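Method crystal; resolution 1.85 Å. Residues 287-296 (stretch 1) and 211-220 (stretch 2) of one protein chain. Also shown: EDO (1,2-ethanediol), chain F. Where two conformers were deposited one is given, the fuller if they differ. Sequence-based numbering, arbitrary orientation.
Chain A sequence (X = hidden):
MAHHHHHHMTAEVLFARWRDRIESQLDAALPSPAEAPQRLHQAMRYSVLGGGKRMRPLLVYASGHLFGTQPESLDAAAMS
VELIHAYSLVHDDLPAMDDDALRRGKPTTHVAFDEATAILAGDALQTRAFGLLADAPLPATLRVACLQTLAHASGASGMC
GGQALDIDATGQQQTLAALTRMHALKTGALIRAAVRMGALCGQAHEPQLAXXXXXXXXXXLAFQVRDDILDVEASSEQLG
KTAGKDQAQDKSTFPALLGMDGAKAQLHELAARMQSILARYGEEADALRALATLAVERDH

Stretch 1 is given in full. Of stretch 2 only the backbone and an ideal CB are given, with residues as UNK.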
# COMPACT_ATOMS: atom_id res chain seq x y z
N ALA A 287 -18.20 -8.80 -23.54
CA ALA A 287 -16.91 -9.02 -22.89
C ALA A 287 -17.10 -9.45 -21.44
O ALA A 287 -16.50 -10.44 -20.99
CB ALA A 287 -16.04 -7.76 -22.98
N LEU A 288 -17.94 -8.74 -20.69
CA LEU A 288 -18.22 -9.17 -19.32
C LEU A 288 -18.82 -10.57 -19.31
O LEU A 288 -18.46 -11.40 -18.47
CB LEU A 288 -19.16 -8.19 -18.61
CG LEU A 288 -18.55 -6.95 -17.97
CD1 LEU A 288 -19.65 -6.12 -17.33
CD2 LEU A 288 -17.51 -7.34 -16.92
N ARG A 289 -19.74 -10.85 -20.24
CA ARG A 289 -20.36 -12.17 -20.28
C ARG A 289 -19.32 -13.25 -20.47
O ARG A 289 -19.41 -14.33 -19.88
CB ARG A 289 -21.40 -12.25 -21.40
CG ARG A 289 -22.72 -11.56 -21.11
CD ARG A 289 -23.59 -11.57 -22.38
NE ARG A 289 -24.84 -10.85 -22.17
CZ ARG A 289 -25.26 -9.83 -22.90
NH1 ARG A 289 -24.61 -9.43 -23.98
NH2 ARG A 289 -26.38 -9.20 -22.54
N ALA A 290 -18.29 -12.96 -21.28
CA ALA A 290 -17.28 -13.97 -21.56
C ALA A 290 -16.32 -14.16 -20.40
O ALA A 290 -15.76 -15.25 -20.25
CB ALA A 290 -16.52 -13.62 -22.85
N LEU A 291 -16.10 -13.12 -19.59
CA LEU A 291 -15.32 -13.31 -18.37
C LEU A 291 -16.07 -14.20 -17.39
O LEU A 291 -15.46 -15.03 -16.70
CB LEU A 291 -14.97 -11.96 -17.73
CG LEU A 291 -14.06 -11.06 -18.56
CD1 LEU A 291 -13.92 -9.67 -17.94
CD2 LEU A 291 -12.69 -11.71 -18.73
N ALA A 292 -17.39 -14.06 -17.32
CA ALA A 292 -18.19 -14.96 -16.50
C ALA A 292 -18.05 -16.40 -16.97
O ALA A 292 -17.86 -17.32 -16.16
CB ALA A 292 -19.66 -14.52 -16.52
N THR A 293 -18.13 -16.62 -18.28
CA THR A 293 -17.95 -17.97 -18.81
C THR A 293 -16.55 -18.51 -18.52
O THR A 293 -16.40 -19.67 -18.15
CB THR A 293 -18.23 -17.96 -20.32
OG1 THR A 293 -19.57 -17.50 -20.55
CG2 THR A 293 -18.05 -19.36 -20.92
N LEU A 294 -15.52 -17.67 -18.66
CA LEU A 294 -14.16 -18.13 -18.33
C LEU A 294 -14.04 -18.50 -16.86
O LEU A 294 -13.36 -19.47 -16.51
CB LEU A 294 -13.14 -17.05 -18.68
CG LEU A 294 -12.85 -16.88 -20.18
CD1 LEU A 294 -11.86 -15.74 -20.37
CD2 LEU A 294 -12.34 -18.18 -20.82
N ALA A 295 -14.69 -17.74 -15.98
CA ALA A 295 -14.62 -18.05 -14.56
C ALA A 295 -15.24 -19.41 -14.24
O ALA A 295 -14.87 -20.05 -13.26
CB ALA A 295 -15.28 -16.95 -13.73
N VAL A 296 -16.17 -19.87 -15.07
CA VAL A 296 -16.94 -21.08 -14.77
C VAL A 296 -16.39 -22.28 -15.52
O VAL A 296 -16.50 -23.43 -15.06
CB VAL A 296 -18.42 -20.83 -15.10
CG1 VAL A 296 -19.22 -22.11 -15.11
CG2 VAL A 296 -19.00 -19.82 -14.10
N UNK A 211 -25.97 -2.94 -9.74
CA UNK A 211 -26.25 -4.11 -10.58
C UNK A 211 -24.96 -4.83 -10.98
O UNK A 211 -24.86 -6.07 -10.87
CB UNK A 211 -27.02 -3.69 -11.83
N UNK A 212 -23.96 -4.08 -11.44
CA UNK A 212 -22.68 -4.68 -11.81
C UNK A 212 -21.97 -5.28 -10.61
O UNK A 212 -21.23 -6.26 -10.74
CB UNK A 212 -21.78 -3.64 -12.48
N UNK A 213 -22.16 -4.69 -9.43
CA UNK A 213 -21.56 -5.26 -8.24
C UNK A 213 -22.15 -6.62 -7.93
O UNK A 213 -21.43 -7.53 -7.50
CB UNK A 213 -21.74 -4.32 -7.05
N UNK A 214 -23.45 -6.80 -8.17
CA UNK A 214 -24.09 -8.10 -7.97
C UNK A 214 -23.50 -9.14 -8.92
O UNK A 214 -23.27 -10.30 -8.54
CB UNK A 214 -25.60 -7.99 -8.18
N UNK A 215 -23.26 -8.74 -10.16
CA UNK A 215 -22.59 -9.63 -11.11
C UNK A 215 -21.18 -9.96 -10.62
O UNK A 215 -20.76 -11.13 -10.62
CB UNK A 215 -22.54 -8.99 -12.50
N UNK A 216 -20.43 -8.95 -10.20
CA UNK A 216 -19.03 -9.16 -9.84
C UNK A 216 -18.92 -9.98 -8.56
O UNK A 216 -17.95 -10.74 -8.38
CB UNK A 216 -18.31 -7.82 -9.67
N UNK A 217 -19.86 -9.80 -7.64
CA UNK A 217 -19.90 -10.60 -6.42
C UNK A 217 -20.03 -12.08 -6.78
O UNK A 217 -19.27 -12.92 -6.29
CB UNK A 217 -21.06 -10.16 -5.52
N UNK A 218 -21.00 -12.41 -7.64
CA UNK A 218 -21.16 -13.81 -8.06
C UNK A 218 -19.93 -14.32 -8.79
O UNK A 218 -19.53 -15.48 -8.60
CB UNK A 218 -22.39 -13.96 -8.96
N UNK A 219 -19.31 -13.48 -9.64
CA UNK A 219 -18.15 -13.94 -10.40
C UNK A 219 -16.98 -14.31 -9.49
O UNK A 219 -16.29 -15.32 -9.73
CB UNK A 219 -17.71 -12.86 -11.39
N UNK A 220 -16.72 -13.50 -8.47
CA UNK A 220 -15.60 -13.79 -7.59
C UNK A 220 -15.76 -15.11 -6.87
O UNK A 220 -14.79 -15.87 -6.71
CB UNK A 220 -15.43 -12.66 -6.57
C1 EDO F . -24.94 -7.99 -3.78
O1 EDO F . -25.61 -8.36 -5.00
C2 EDO F . -23.56 -7.44 -4.10
O2 EDO F . -23.72 -6.04 -4.35

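The two helices run in nearly the same direction, their axes 20° apart and 10.3 Å from each other at closest approach, so the facing positions call for apolar groups long enough to cross the gap. Stretch 1 offers an apolar strip there, made by Leu 288, Leu 291, Ala 292 and Ala 295.

Position 211 has a helical backbone and a CB with nothing of stretch 1 within reach. Many residues would suit it, polar ones included; it is Gln 211, whose OE1 is hydrogen-bonded elsewhere in the structure.

At position 212 CA-to-CB points sideways, and the ideal CB touches nothing of stretch 1. A short side chain would stop there, whereas a longer apolar one could bend toward the methyl groups of Leu 288; leucine, isoleucine or methionine are all plausible. The residue is Leu 212, in the m, t rotamer. CD2 lies 4.3 Å from CD1 of Leu 288, a loose apolar contact.

Positions 213 and 214 are out of reach of stretch 1 but lie near the ethanediol, so a polar side chain would find a partner at either. Asp 213 accepts a short hydrogen bond at OD2 from EDO O2 (2.5 Å), and Ser 214 gives a weak one from OG to EDO O1 (3.1 Å).

Position 215 points toward stretch 1, yet its ideal CB has no neighbour there within 5.5 Å. The space ahead is bordered by Leu 288 and Ala 292, with room for something large. Phenylalanine, leucine or methionine could fill it. Phe 215 does so with chi1 in t and chi2 at 87°. Its CE2 packs 3.9 Å from CD2 of Leu 288 and its CE1 3.8 Å from CB of Ala 292, while CZ comes within 3.5 Å of the backbone O of Leu 288. That oxygen lies at the ring edge, near its plane, and already accepts the helical hydrogen bond from Ala 292 N.

Position 216 points sideways without reaching stretch 1, and a small residue is acceptable; it is Ala 216. Position 217 is out of reach but near the ethanediol, where a polar group would fit: OD2 of Asp 217 is 3.6 Å from EDO C2. Position 218 is also out of reach; it is Ala 218.

Position 219 brings the backbones close, its CA 6.2 Å from that of Ala 292. CA-to-CB points sideways, and the ideal CB is 5.3 Å from CB of Ala 295. A branched or flexible apolar residue could turn into the shallow ground beside Ala 292 and Ala 295. Leu 219 does this with chi1 in t and chi2 between wells at 146°: CD1 lies 3.9 Å from CA of Ala 292 and 4.1 Å from C of Leu 291, and CG 4.1 Å from CB of Ala 295.

Position 220 faces away, and its ordinary helical angles do not demand glycine; it is nevertheless Gly 220.

Stretch 2 (211-220) QLDSFADALG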
# COMPACT_ATOMS: atom_id res chain seq x y z
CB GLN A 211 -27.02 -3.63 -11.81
CG GLN A 211 -27.28 -4.66 -12.88
CD GLN A 211 -27.81 -3.98 -14.13
OE1 GLN A 211 -27.06 -3.33 -14.84
NE2 GLN A 211 -29.11 -4.05 -14.35
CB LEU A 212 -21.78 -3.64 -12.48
CG LEU A 212 -22.37 -3.16 -13.79
CD1 LEU A 212 -21.52 -2.08 -14.41
CD2 LEU A 212 -22.56 -4.35 -14.77
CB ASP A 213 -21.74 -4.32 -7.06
CG ASP A 213 -20.93 -4.73 -5.85
OD1 ASP A 213 -19.70 -4.87 -5.99
OD2 ASP A 213 -21.51 -4.93 -4.77
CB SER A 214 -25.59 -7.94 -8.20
OG SER A 214 -26.30 -9.13 -7.97
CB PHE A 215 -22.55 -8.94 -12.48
CG PHE A 215 -21.62 -9.60 -13.49
CD1 PHE A 215 -22.06 -10.65 -14.28
CD2 PHE A 215 -20.32 -9.14 -13.65
CE1 PHE A 215 -21.20 -11.24 -15.22
CE2 PHE A 215 -19.47 -9.71 -14.58
CZ PHE A 215 -19.90 -10.76 -15.37
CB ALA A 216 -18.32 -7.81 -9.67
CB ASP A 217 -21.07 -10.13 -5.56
CG ASP A 217 -21.03 -10.67 -4.13
OD1 ASP A 217 -19.95 -11.04 -3.65
OD2 ASP A 217 -22.10 -10.70 -3.48
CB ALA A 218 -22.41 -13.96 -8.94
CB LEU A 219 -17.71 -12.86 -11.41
CG LEU A 219 -16.65 -13.28 -12.43
CD1 LEU A 219 -16.92 -12.57 -13.74
CD2 LEU A 219 -15.27 -12.93 -11.94
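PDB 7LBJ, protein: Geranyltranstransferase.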